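Local coordinates for protein 4-aminobutyrate transaminase (Acinetobacter baumannii, PDB 6WOP) that probably transfers the amino group of 4-aminobutyrate to 2-oxoglutarate, using pyridoxal 5'-phosphate as cofactor, as a class-III aminotransferase, at residues L361-A364 with E365-K368. Sequence-based numbering, arbitrary orientation.
Sequences LETA and EQAK
Q366 reaches back from the first turn of its helix to the backbone that leads into it, bringing its amide oxygen up to E362 and T363. T363 N gives Q366 OE1 a weak, bent hydrogen bond of 3.3 Å, with an angle of 122° at the hydrogen. E362 N lies 3.0 Å from the same Q366 OE1, and E362 CB is also close to it, at 3.2 Å. The side chain of Q366 is extended beyond CG (chi2 177°), which carries the amide away from its own CA, back to the backbone of E362 and T363. Nearer its root, Q366 CB meets L361 CD2 at 3.8 Å, the leucine running slantwise across the stem of the glutamine. The tip of L361 also faces A367, whose CB is 4.3 Å from L361 CD1; both residues are buried, and together they form the apolar side of the contact.

T363 occupies the N-cap position and Q366 is N3, so the weak bond from T363 N to Q366 OE1 is one half of a capping box; the reciprocal half is missing, since the T363 side chain makes no capping bond. Its CG2, anti to the backbone N, packs against E365 CB at 3.4 Å. The helix is started by main-chain bonds: A367 N donates to T363 O at 3.1 Å, and K368 N to A364 O at 2.9 Å.

Further out, Q366 NE2 makes a weak hydrogen bond to D345 O, and K368 NZ bonds to Q371 OE1 further along the helix. Backbone bonds join L361 to N389 and E362 to V346. The turn thus links the end of strand 356-361, which lies between strands 390-393 and 347-353 in a mixed sheet, to the start of helix 364-376.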
loop_
_atom_site.group_PDB
_atom_site.type_symbol
_atom_site.label_atom_id
_atom_site.label_comp_id
_atom_site.label_asym_id
_atom_site.label_seq_id
_atom_site.Cartn_x
_atom_site.Cartn_y
_atom_site.Cartn_z
ATOM N N LEU A 361 -9.017 -30.846 20.560
ATOM C CA LEU A 361 -9.479 -32.180 20.216
ATOM C C LEU A 361 -8.916 -32.554 18.856
ATOM O O LEU A 361 -8.408 -31.704 18.124
ATOM C CB LEU A 361 -11.019 -32.248 20.237
ATOM C CG LEU A 361 -11.752 -32.015 21.587
ATOM C CD1 LEU A 361 -11.907 -30.585 21.944
ATOM C CD2 LEU A 361 -13.144 -32.580 21.533
ATOM N N GLU A 362 -9.004 -33.836 18.530
ATOM C CA GLU A 362 -8.456 -34.258 17.241
ATOM C C GLU A 362 -9.128 -33.538 16.081
ATOM O O GLU A 362 -8.466 -33.115 15.129
ATOM C CB GLU A 362 -8.579 -35.766 17.079
ATOM C CG GLU A 362 -7.236 -36.379 17.179
ATOM C CD GLU A 362 -7.288 -37.845 17.372
ATOM O OE1 GLU A 362 -8.275 -38.455 16.877
ATOM O OE2 GLU A 362 -6.343 -38.377 18.015
ATOM N N THR A 363 -10.403 -33.236 16.203
ATOM C CA THR A 363 -11.258 -32.899 15.089
ATOM C C THR A 363 -12.259 -31.823 15.485
ATOM O O THR A 363 -12.727 -31.803 16.627
ATOM C CB THR A 363 -11.942 -34.197 14.702
ATOM O OG1 THR A 363 -11.058 -34.962 13.873
ATOM C CG2 THR A 363 -13.221 -33.984 14.099
ATOM N N ALA A 364 -12.608 -30.933 14.544
ATOM C CA ALA A 364 -13.657 -29.957 14.864
ATOM C C ALA A 364 -15.024 -30.609 14.963
ATOM O O ALA A 364 -15.899 -30.101 15.672
ATOM C CB ALA A 364 -13.720 -28.853 13.820
ATOM N N GLU A 365 -15.256 -31.700 14.230
ATOM C CA GLU A 365 -16.487 -32.449 14.438
ATOM C C GLU A 365 -16.582 -32.912 15.882
ATOM O O GLU A 365 -17.666 -32.868 16.485
ATOM C CB GLU A 365 -16.560 -33.638 13.483
ATOM C CG GLU A 365 -16.742 -33.279 12.007
ATOM C CD GLU A 365 -15.555 -32.520 11.361
ATOM O OE1 GLU A 365 -14.368 -32.688 11.758
ATOM O OE2 GLU A 365 -15.824 -31.737 10.419
ATOM N N GLN A 366 -15.450 -33.330 16.461
ATOM C CA GLN A 366 -15.446 -33.705 17.876
ATOM C C GLN A 366 -15.786 -32.513 18.763
ATOM O O GLN A 366 -16.594 -32.618 19.700
ATOM C CB GLN A 366 -14.091 -34.272 18.276
ATOM C CG GLN A 366 -13.872 -35.721 17.803
ATOM C CD GLN A 366 -12.497 -36.225 18.152
ATOM O OE1 GLN A 366 -11.550 -35.433 18.310
ATOM N NE2 GLN A 366 -12.368 -37.535 18.288
ATOM N N ALA A 367 -15.161 -31.368 18.493
ATOM C CA ALA A 367 -15.434 -30.174 19.297
ATOM C C ALA A 367 -16.902 -29.764 19.209
ATOM O O ALA A 367 -17.509 -29.357 20.213
ATOM C CB ALA A 367 -14.505 -29.047 18.846
ATOM N N LYS A 368 -17.504 -29.888 18.023
ATOM C CA LYS A 368 -18.904 -29.508 17.863
ATOM C C LYS A 368 -19.826 -30.495 18.569
ATOM O O LYS A 368 -20.872 -30.091 19.094
ATOM C CB LYS A 368 -19.293 -29.428 16.382
ATOM C CG LYS A 368 -18.712 -28.291 15.610
ATOM C CD LYS A 368 -18.718 -27.057 16.424
ATOM C CE LYS A 368 -19.568 -25.975 15.744
ATOM N NZ LYS A 368 -19.295 -24.556 16.213
#